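Local coordinates for protein putative fructosamine-3-kinase (Thermobifida fusca YX, PDB 3F7W) that is probably a kinase of the fructosamine kinase family, perhaps phosphorylating the sugar part of glycated amines, at residues L57-L65 and V79-M89. Residues are numbered along the deposited sequence; the frame is centred on the assembly and turned at random.
Sequences LFRAEALGL and VAGWDDRTLAM. With EDO (1,2-ethanediol), chain G; EDO (1,2-ethanediol), chain F.
Ala62 sets its methyl squarely over the indole of Trp82, CB lying 3.3 Å from the centroid of the five-membered ring and 9° off its normal; alanine, with a single methyl, lets the helix come this close in a CH-pi contact. Trp82 has CG between its backbone N and carbonyl carbon (chi1 72°), which brings the indole against the helix, where CZ3 touches Arg59 CA at 3.6 Å. Deeper in, the branched Leu87 fills the groove between helix and hairpin, its CD2 3.4 Å from Glu61 CD, while Leu65 CD1 wedges between Val79 CG2 and the selenomethionine Met89 CE, the latter a tight 3.5 Å away. The flat Phe58 ring suits a surface of backbone, meeting the turn obliquely with CE2 3.6 Å from Arg85 O and CD2 3.6 Å from Thr86 N. Glu61 runs extended past Leu87 to a salt bridge with Lys45 on strand 41-46, consistent with the conserved Lys-Glu pair of protein-kinase-like N-lobes.

The solvent side is looser and wet. Trp82 CH2 sits over one guanidinium face of Arg59, near its rim, the planes 79° apart, so this is no cation-pi stack. A water links Phe58 N to Asp84 O. An alanine in place of Trp82 would probably cost the Ala62 methyl its CH-pi partner and open a gap beside Arg59 CA and CB. With no direct hydrogen bond between helix and hairpin, apolar packing holds the interior and water relays the polar edge.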
# COMPACT_ATOMS: atom_id res chain seq x y z
N LEU A 57 5.45 -7.95 11.45
CA LEU A 57 5.60 -6.78 10.58
C LEU A 57 6.20 -7.16 9.20
O LEU A 57 5.61 -6.89 8.13
CB LEU A 57 6.48 -5.74 11.26
CG LEU A 57 6.80 -4.42 10.55
CD1 LEU A 57 5.61 -3.52 10.63
CD2 LEU A 57 8.02 -3.76 11.19
N PHE A 58 7.38 -7.76 9.24
CA PHE A 58 8.03 -8.15 7.99
C PHE A 58 7.23 -9.24 7.27
O PHE A 58 7.14 -9.22 6.05
CB PHE A 58 9.48 -8.57 8.22
CG PHE A 58 10.42 -7.40 8.32
CD1 PHE A 58 10.18 -6.36 9.21
CD2 PHE A 58 11.56 -7.34 7.57
CE1 PHE A 58 11.05 -5.26 9.30
CE2 PHE A 58 12.44 -6.24 7.67
CZ PHE A 58 12.16 -5.20 8.52
N ARG A 59 6.66 -10.15 8.04
CA ARG A 59 5.81 -11.19 7.50
C ARG A 59 4.68 -10.62 6.63
O ARG A 59 4.39 -11.15 5.56
CB ARG A 59 5.22 -12.00 8.64
CG ARG A 59 4.10 -12.96 8.24
CD ARG A 59 3.70 -13.79 9.44
NE ARG A 59 4.78 -14.71 9.77
CZ ARG A 59 4.86 -15.97 9.38
NH1 ARG A 59 3.90 -16.51 8.63
NH2 ARG A 59 5.91 -16.70 9.74
N ALA A 60 4.05 -9.56 7.10
CA ALA A 60 2.94 -8.96 6.36
C ALA A 60 3.38 -8.50 4.97
O ALA A 60 2.64 -8.68 3.97
CB ALA A 60 2.35 -7.74 7.17
N GLU A 61 4.56 -7.92 4.89
CA GLU A 61 5.10 -7.47 3.62
C GLU A 61 5.55 -8.68 2.75
O GLU A 61 5.24 -8.71 1.57
CB GLU A 61 6.23 -6.47 3.78
CG GLU A 61 6.62 -5.87 2.38
CD GLU A 61 7.58 -4.72 2.38
OE1 GLU A 61 7.83 -4.10 3.42
OE2 GLU A 61 8.11 -4.44 1.27
N ALA A 62 6.26 -9.64 3.34
CA ALA A 62 6.75 -10.82 2.56
C ALA A 62 5.55 -11.58 1.97
O ALA A 62 5.54 -11.95 0.77
CB ALA A 62 7.64 -11.75 3.42
N LEU A 63 4.56 -11.85 2.81
CA LEU A 63 3.36 -12.59 2.38
C LEU A 63 2.54 -11.75 1.41
O LEU A 63 1.99 -12.27 0.42
CB LEU A 63 2.53 -13.06 3.56
CG LEU A 63 3.19 -14.10 4.51
CD1 LEU A 63 2.16 -14.66 5.50
CD2 LEU A 63 3.85 -15.23 3.74
N GLY A 64 2.47 -10.45 1.67
CA GLY A 64 1.71 -9.55 0.81
C GLY A 64 2.35 -9.44 -0.56
O GLY A 64 1.66 -9.46 -1.55
N LEU A 65 3.68 -9.36 -0.60
CA LEU A 65 4.39 -9.33 -1.89
C LEU A 65 4.15 -10.63 -2.68
O LEU A 65 3.90 -10.58 -3.91
CB LEU A 65 5.89 -9.10 -1.69
CG LEU A 65 6.39 -7.71 -1.33
CD1 LEU A 65 7.86 -7.71 -0.83
CD2 LEU A 65 6.19 -6.71 -2.49
N VAL A 79 10.67 -11.59 -4.08
CA VAL A 79 11.34 -11.68 -2.79
C VAL A 79 12.42 -12.76 -2.92
O VAL A 79 12.13 -13.85 -3.39
CB VAL A 79 10.33 -12.04 -1.69
CG1 VAL A 79 11.05 -12.31 -0.37
CG2 VAL A 79 9.32 -10.86 -1.56
N ALA A 80 13.65 -12.42 -2.54
CA ALA A 80 14.78 -13.35 -2.56
C ALA A 80 14.85 -14.14 -1.24
O ALA A 80 15.28 -15.28 -1.20
CB ALA A 80 16.08 -12.59 -2.77
N GLY A 81 14.39 -13.53 -0.16
CA GLY A 81 14.38 -14.20 1.14
C GLY A 81 13.89 -13.29 2.23
O GLY A 81 13.97 -12.07 2.12
N TRP A 82 13.40 -13.87 3.33
CA TRP A 82 12.96 -13.06 4.44
C TRP A 82 12.88 -13.83 5.74
O TRP A 82 12.80 -15.07 5.77
CB TRP A 82 11.59 -12.46 4.11
CG TRP A 82 10.48 -13.45 4.13
CD1 TRP A 82 10.12 -14.32 3.12
CD2 TRP A 82 9.60 -13.70 5.21
NE1 TRP A 82 9.06 -15.07 3.52
CE2 TRP A 82 8.71 -14.72 4.80
CE3 TRP A 82 9.45 -13.15 6.49
CZ2 TRP A 82 7.68 -15.19 5.62
CZ3 TRP A 82 8.42 -13.64 7.32
CH2 TRP A 82 7.57 -14.66 6.89
N ASP A 83 12.88 -13.07 6.83
CA ASP A 83 12.53 -13.57 8.16
C ASP A 83 11.96 -12.40 8.92
O ASP A 83 11.71 -11.35 8.34
CB ASP A 83 13.71 -14.23 8.86
CG ASP A 83 14.86 -13.27 9.16
OD1 ASP A 83 14.68 -12.04 9.15
OD2 ASP A 83 15.94 -13.82 9.43
N ASP A 84 11.73 -12.55 10.22
CA ASP A 84 11.06 -11.47 10.97
C ASP A 84 11.93 -10.21 11.09
O ASP A 84 11.43 -9.17 11.51
CB ASP A 84 10.67 -11.93 12.38
CG ASP A 84 9.61 -13.01 12.38
OD1 ASP A 84 8.74 -13.02 11.49
OD2 ASP A 84 9.66 -13.86 13.29
N ARG A 85 13.21 -10.33 10.76
CA ARG A 85 14.18 -9.20 10.92
C ARG A 85 14.63 -8.57 9.57
O ARG A 85 15.24 -7.49 9.58
CB ARG A 85 15.48 -9.69 11.58
CG ARG A 85 15.38 -10.69 12.72
CD ARG A 85 14.80 -10.05 13.94
NE ARG A 85 15.58 -8.89 14.36
CZ ARG A 85 15.18 -8.04 15.30
NH1 ARG A 85 14.01 -8.19 15.92
NH2 ARG A 85 15.93 -7.01 15.58
N THR A 86 14.42 -9.29 8.46
CA THR A 86 15.12 -9.02 7.19
C THR A 86 14.18 -9.34 6.02
O THR A 86 13.45 -10.34 6.05
CB THR A 86 16.36 -9.89 7.05
OG1 THR A 86 17.06 -9.97 8.30
CG2 THR A 86 17.31 -9.38 5.96
N LEU A 87 14.18 -8.48 5.02
CA LEU A 87 13.43 -8.73 3.81
C LEU A 87 14.31 -8.30 2.63
O LEU A 87 14.74 -7.15 2.57
CB LEU A 87 12.10 -7.96 3.84
CG LEU A 87 11.19 -7.99 2.62
CD1 LEU A 87 10.82 -9.42 2.21
CD2 LEU A 87 9.90 -7.15 2.85
N ALA A 88 14.64 -9.27 1.77
CA ALA A 88 15.53 -9.10 0.60
C ALA A 88 14.69 -9.34 -0.65
O ALA A 88 14.04 -10.40 -0.77
CB ALA A 88 16.68 -10.09 0.63
N MSE A 89 14.69 -8.37 -1.56
CA MSE A 89 13.91 -8.41 -2.76
C MSE A 89 14.68 -7.86 -3.93
O MSE A 89 15.74 -7.27 -3.78
CB MSE A 89 12.61 -7.62 -2.58
CG MSE A 89 12.77 -6.15 -2.51
SE MSE A 89 11.03 -5.34 -2.18
CE MSE A 89 10.87 -6.00 -0.36
C1 EDO G . 9.08 -3.07 6.71
O1 EDO G . 8.61 -2.01 5.87
C2 EDO G . 7.90 -3.93 7.06
O2 EDO G . 7.55 -4.54 5.84
C1 EDO F . 7.36 -16.30 -0.02
O1 EDO F . 8.53 -15.53 0.22
C2 EDO F . 6.48 -16.33 1.23
O2 EDO F . 7.17 -17.09 2.22
O HOH W 1 8.72 -8.50 11.76
O HOH W 2 7.37 -10.68 10.86
O HOH W 3 6.38 -13.49 12.14